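Local coordinates for protein complement factor H (Bos taurus, PDB 6XZ6) that regulates complement as a plasma protein built of sushi repeats, one of which, its fifth domain, is bound here by the factor H receptor of Trypanosoma brucei, at residues Glu2-Pro7 with Leu19-Gly24; Lys27-Cys32 with Gly42-Cys47. One frame throughout, in Å; residues are numbered along the deposited sequence.

Contact 1. Residues Glu2-Pro7 with Leu19-Gly24; sequences EITCDP and LSKYRG
The carbonyl oxygen of Tyr22 takes the backbone N-H of Cys5 at 2.9 Å (N to O), and the alpha hydrogen of Thr4 makes a CA-H...O contact with the same oxygen. Tyr22 N returns a nearly straight bond to Cys5 O, so Cys5 and Tyr22 form an antiparallel hydrogen-bonded pair. Two residues along each segment, Gly24 N bonds to Ile3 O from above the carbonyl plane. Tyr22 CG is anti to the carbonyl carbon (chi1 -56°). In the phenol ring, Tyr22 CE1 lies 3.5 Å from Pro7 CA, with Cys5 O at the ring edge; Leu19 CB lies over one face of the ring, toward its rim. At the far end, Tyr22 OH accepts Leu19 N at 2.9 Å and also bonds to Pro17 O, so the hydroxyl is held by two backbone groups. On the surface the Lys21 chain bends over Cys5 O, its CG 3.6 Å from that oxygen, and runs beside Asp6 to a salt bridge, Lys21 NZ to Asp6 OD1 3.2 Å, whose hydrogen bond is weak. Trp52 meets the Tyr22 ring edge-to-face and bonds through NE1 to Asp6 O. This short two-stranded antiparallel sheet is the N-terminal end of a sushi (SCR) domain.

Contact 2. Residues Lys27-Cys32 with Gly42-Cys47; sequences KITYEC and GTDATC
Ile28 and Ala45 form an antiparallel hydrogen-bonded pair: Ile28 N donates to Ala45 O at 2.8 Å, nearly along the C=O axis, and Ala45 N returns a more bent bond to Ile28 O. Beyond them Tyr30 N reaches Thr43 O, also at 2.8 Å. Ile28 CG1 sits between backbone N and carbonyl carbon (chi1 65°), and the branch continues to CD1, which touches Ala45 CB at 3.7 Å. The other face carries Lys27, Thr29, Asp44 and Thr46. There the Lys27 chain runs beside Thr46, CG 3.5 Å from OG1, while Asp44 OD1 rests against Thr29 CG2 at 3.4 Å. Tyr30 CD1 comes within 3.3 Å of Thr43 O, and at the edge of the Tyr30 ring a water bonds to OH at 2.9 Å and donates weakly to Gly42 O and Asp44 O. Further out, Pro38 and Pro56 pack on Tyr30, Trp52 packs on Ile28, and Arg16 NE bonds to Thr29 OG1. His125 of the trypanosome receptor chain packs on Lys27, Thr29 and Asp44, placing this face at the interface. Strand 27-32 is the middle strand of the three-stranded antiparallel sheet, between 13-16 and 44-48.

Overall arrangement
From the N terminus the chain runs out through 2-7, passes along strand 13-16 and comes back at 19-24, where contact 1 closes the first loop. Gln25 and Asp26 then lead directly into strand 27-32; the chain goes on through strand 37-38 and returns at 42-47, so contact 2 closes a second loop. The two loops follow in series, neither enclosing nor crossing the other, and the centres of the two contacts lie about 14 Å apart. The disulfide from Cys5 to Cys47 joins the first segment to the last, and Tyr22 CE2 packs on Ile28 CG2 at 3.6 Å. Cys32, bonded to Cys58, ties the central sheet to the C-terminal end of the domain.

Contact 1. Residues Glu2-Pro7 with Leu19-Gly24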
loop_
_atom_site.group_PDB
_atom_site.type_symbol
_atom_site.label_atom_id
_atom_site.label_comp_id
_atom_site.label_asym_id
_atom_site.label_seq_id
_atom_site.Cartn_x
_atom_site.Cartn_y
_atom_site.Cartn_z
ATOM N N GLU B 2 -18.482 43.485 5.253
ATOM C CA GLU B 2 -18.075 43.033 6.587
ATOM C C GLU B 2 -18.839 41.769 7.038
ATOM O O GLU B 2 -19.158 41.598 8.219
ATOM C CB GLU B 2 -18.157 44.187 7.613
ATOM C CG GLU B 2 -16.802 44.776 7.993
ATOM C CD GLU B 2 -16.121 45.746 7.037
ATOM O OE1 GLU B 2 -15.633 46.793 7.519
ATOM O OE2 GLU B 2 -16.056 45.460 5.820
ATOM N N ILE B 3 -19.106 40.876 6.071
ATOM C CA ILE B 3 -19.735 39.554 6.240
ATOM C C ILE B 3 -18.677 38.542 6.736
ATOM O O ILE B 3 -17.564 38.514 6.207
ATOM C CB ILE B 3 -20.386 39.091 4.889
ATOM C CG1 ILE B 3 -21.674 39.898 4.569
ATOM C CG2 ILE B 3 -20.650 37.581 4.843
ATOM C CD1 ILE B 3 -22.175 39.788 3.128
ATOM N N THR B 4 -19.021 37.723 7.754
ATOM C CA THR B 4 -18.151 36.647 8.252
ATOM C C THR B 4 -18.950 35.378 8.449
ATOM O O THR B 4 -20.146 35.460 8.728
ATOM C CB THR B 4 -17.333 37.007 9.510
ATOM O OG1 THR B 4 -18.142 37.662 10.488
ATOM C CG2 THR B 4 -16.089 37.810 9.194
ATOM N N CYS B 5 -18.289 34.205 8.283
ATOM C CA CYS B 5 -18.856 32.863 8.472
ATOM C C CYS B 5 -18.004 32.093 9.429
ATOM O O CYS B 5 -16.779 32.228 9.446
ATOM C CB CYS B 5 -18.973 32.086 7.156
ATOM S SG CYS B 5 -20.010 32.867 5.900
ATOM N N ASP B 6 -18.653 31.182 10.123
ATOM C CA ASP B 6 -18.012 30.223 10.987
ATOM C C ASP B 6 -17.636 29.058 10.065
ATOM O O ASP B 6 -18.244 28.939 8.985
ATOM C CB ASP B 6 -19.005 29.739 12.056
ATOM C CG ASP B 6 -19.264 30.730 13.172
ATOM O OD1 ASP B 6 -18.304 31.447 13.575
ATOM O OD2 ASP B 6 -20.419 30.787 13.656
ATOM N N PRO B 7 -16.664 28.191 10.447
ATOM C CA PRO B 7 -16.344 27.037 9.589
ATOM C C PRO B 7 -17.583 26.194 9.257
ATOM O O PRO B 7 -18.467 26.061 10.119
ATOM C CB PRO B 7 -15.374 26.226 10.449
ATOM C CG PRO B 7 -14.836 27.173 11.444
ATOM C CD PRO B 7 -15.853 28.190 11.681
ATOM N N LEU B 19 -10.035 27.078 8.345
ATOM C CA LEU B 19 -9.751 28.332 9.065
ATOM C C LEU B 19 -10.775 28.548 10.163
ATOM O O LEU B 19 -11.899 28.033 10.062
ATOM C CB LEU B 19 -9.766 29.546 8.114
ATOM C CG LEU B 19 -9.065 29.434 6.761
ATOM C CD1 LEU B 19 -9.395 30.619 5.912
ATOM C CD2 LEU B 19 -7.546 29.251 6.910
ATOM N N SER B 20 -10.404 29.336 11.188
ATOM C CA SER B 20 -11.268 29.664 12.335
ATOM C C SER B 20 -12.456 30.528 11.933
ATOM O O SER B 20 -13.533 30.403 12.523
ATOM C CB SER B 20 -10.469 30.360 13.437
ATOM O OG SER B 20 -9.773 31.491 12.937
ATOM N N LYS B 21 -12.249 31.410 10.933
ATOM C CA LYS B 21 -13.254 32.342 10.433
ATOM C C LYS B 21 -12.980 32.668 8.978
ATOM O O LYS B 21 -11.823 32.836 8.569
ATOM C CB LYS B 21 -13.256 33.638 11.270
ATOM C CG LYS B 21 -14.544 34.443 11.164
ATOM C CD LYS B 21 -15.044 34.905 12.533
ATOM C CE LYS B 21 -16.067 33.969 13.152
ATOM N NZ LYS B 21 -15.424 32.878 13.935
ATOM N N TYR B 22 -14.067 32.770 8.203
ATOM C CA TYR B 22 -14.066 33.086 6.775
ATOM C C TYR B 22 -14.762 34.418 6.563
ATOM O O TYR B 22 -15.635 34.801 7.337
ATOM C CB TYR B 22 -14.769 31.976 5.982
ATOM C CG TYR B 22 -14.166 30.610 6.209
ATOM C CD1 TYR B 22 -14.480 29.869 7.346
ATOM C CD2 TYR B 22 -13.283 30.051 5.286
ATOM C CE1 TYR B 22 -13.904 28.621 7.578
ATOM C CE2 TYR B 22 -12.718 28.792 5.501
ATOM C CZ TYR B 22 -13.045 28.080 6.645
ATOM O OH TYR B 22 -12.539 26.836 6.879
ATOM N N ARG B 23 -14.360 35.127 5.525
ATOM C CA ARG B 23 -14.895 36.452 5.194
ATOM C C ARG B 23 -15.832 36.300 3.998
ATOM O O ARG B 23 -15.802 35.264 3.340
ATOM C CB ARG B 23 -13.734 37.416 4.854
ATOM C CG ARG B 23 -12.537 37.378 5.830
ATOM C CD ARG B 23 -12.521 38.501 6.869
ATOM N NE ARG B 23 -12.802 39.822 6.292
ATOM C CZ ARG B 23 -11.930 40.559 5.604
ATOM N NH1 ARG B 23 -12.289 41.739 5.114
ATOM N NH2 ARG B 23 -10.694 40.118 5.397
ATOM N N GLY B 24 -16.654 37.303 3.729
ATOM C CA GLY B 24 -17.558 37.288 2.588
ATOM C C GLY B 24 -16.829 36.991 1.293
ATOM O O GLY B 24 -15.711 37.467 1.080
#

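Contact 2. Residues Lys27-Cys32 with Gly42-Cys47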
loop_
_atom_site.group_PDB
_atom_site.type_symbol
_atom_site.label_atom_id
_atom_site.label_comp_id
_atom_site.label_asym_id
_atom_site.label_seq_id
_atom_site.Cartn_x
_atom_site.Cartn_y
_atom_site.Cartn_z
ATOM N N LYS B 27 -14.364 31.070 -0.529
ATOM C CA LYS B 27 -14.855 29.775 -0.986
ATOM C C LYS B 27 -14.153 28.607 -0.321
ATOM O O LYS B 27 -12.911 28.578 -0.197
ATOM C CB LYS B 27 -14.715 29.618 -2.518
ATOM C CG LYS B 27 -15.697 30.430 -3.340
ATOM C CD LYS B 27 -15.943 29.816 -4.687
ATOM C CE LYS B 27 -16.183 30.879 -5.717
ATOM N NZ LYS B 27 -14.911 31.268 -6.404
ATOM N N ILE B 28 -14.960 27.614 0.065
ATOM C CA ILE B 28 -14.489 26.323 0.550
ATOM C C ILE B 28 -14.856 25.281 -0.541
ATOM O O ILE B 28 -15.801 25.493 -1.299
ATOM C CB ILE B 28 -14.998 25.925 1.972
ATOM C CG1 ILE B 28 -16.537 25.704 2.038
ATOM C CG2 ILE B 28 -14.539 26.906 3.025
ATOM C CD1 ILE B 28 -17.018 24.251 1.928
ATOM N N THR B 29 -14.091 24.193 -0.632
ATOM C CA THR B 29 -14.378 23.065 -1.518
ATOM C C THR B 29 -14.473 21.828 -0.595
ATOM O O THR B 29 -13.710 21.705 0.342
ATOM C CB THR B 29 -13.352 22.890 -2.660
ATOM O OG1 THR B 29 -12.058 22.718 -2.101
ATOM C CG2 THR B 29 -13.363 24.030 -3.666
ATOM N N TYR B 30 -15.415 20.952 -0.828
ATOM C CA TYR B 30 -15.596 19.772 0.003
ATOM C C TYR B 30 -15.695 18.469 -0.805
ATOM O O TYR B 30 -16.128 18.477 -1.953
ATOM C CB TYR B 30 -16.820 19.946 0.931
ATOM C CG TYR B 30 -18.165 19.853 0.238
ATOM C CD1 TYR B 30 -18.686 20.937 -0.468
ATOM C CD2 TYR B 30 -18.966 18.722 0.379
ATOM C CE1 TYR B 30 -19.938 20.871 -1.067
ATOM C CE2 TYR B 30 -20.217 18.642 -0.228
ATOM C CZ TYR B 30 -20.700 19.720 -0.945
ATOM O OH TYR B 30 -21.927 19.651 -1.551
ATOM N N GLU B 31 -15.317 17.356 -0.174
ATOM C CA GLU B 31 -15.377 16.003 -0.725
ATOM C C GLU B 31 -16.116 15.137 0.275
ATOM O O GLU B 31 -16.035 15.385 1.468
ATOM C CB GLU B 31 -13.967 15.437 -0.960
ATOM C CG GLU B 31 -13.226 16.094 -2.102
ATOM C CD GLU B 31 -13.841 15.867 -3.464
ATOM O OE1 GLU B 31 -14.068 14.686 -3.815
ATOM O OE2 GLU B 31 -14.075 16.865 -4.188
ATOM N N CYS B 32 -16.823 14.135 -0.204
ATOM C CA CYS B 32 -17.577 13.225 0.641
ATOM C C CYS B 32 -16.811 11.899 0.851
ATOM O O CYS B 32 -16.018 11.490 -0.004
ATOM C CB CYS B 32 -18.979 12.997 0.068
ATOM S SG CYS B 32 -20.036 14.485 0.017
ATOM N N GLY B 42 -21.795 20.236 -7.764
ATOM C CA GLY B 42 -20.535 20.894 -7.431
ATOM C C GLY B 42 -20.064 20.649 -6.016
ATOM O O GLY B 42 -20.841 20.229 -5.152
ATOM N N THR B 43 -18.779 20.890 -5.774
ATOM C CA THR B 43 -18.214 20.662 -4.448
ATOM C C THR B 43 -17.720 21.997 -3.856
ATOM O O THR B 43 -16.818 22.029 -3.022
ATOM C CB THR B 43 -17.193 19.518 -4.506
ATOM O OG1 THR B 43 -16.311 19.703 -5.624
ATOM C CG2 THR B 43 -17.872 18.124 -4.554
ATOM N N ASP B 44 -18.402 23.090 -4.258
ATOM C CA ASP B 44 -18.167 24.487 -3.889
ATOM C C ASP B 44 -19.190 25.048 -2.921
ATOM O O ASP B 44 -20.359 24.660 -2.944
ATOM C CB ASP B 44 -18.207 25.357 -5.151
ATOM C CG ASP B 44 -16.868 25.885 -5.589
ATOM O OD1 ASP B 44 -15.970 26.027 -4.717
ATOM O OD2 ASP B 44 -16.711 26.172 -6.802
ATOM N N ALA B 45 -18.745 26.004 -2.093
ATOM C CA ALA B 45 -19.563 26.764 -1.141
ATOM C C ALA B 45 -18.878 28.092 -0.846
ATOM O O ALA B 45 -17.674 28.123 -0.598
ATOM C CB ALA B 45 -19.800 25.981 0.134
ATOM N N THR B 46 -19.642 29.191 -0.954
ATOM C CA THR B 46 -19.172 30.563 -0.751
ATOM C C THR B 46 -19.772 31.142 0.532
ATOM O O THR B 46 -20.930 30.852 0.853
ATOM C CB THR B 46 -19.531 31.424 -1.981
ATOM O OG1 THR B 46 -19.177 30.723 -3.167
ATOM C CG2 THR B 46 -18.841 32.772 -1.984
ATOM N N CYS B 47 -18.976 31.957 1.261
ATOM C CA CYS B 47 -19.432 32.632 2.467
ATOM C C CYS B 47 -20.232 33.866 2.056
ATOM O O CYS B 47 -19.705 34.759 1.388
ATOM C CB CYS B 47 -18.259 32.987 3.379
ATOM S SG CYS B 47 -18.699 34.006 4.817
HETATM O O HOH W 1 -22.586 22.049 -3.018
#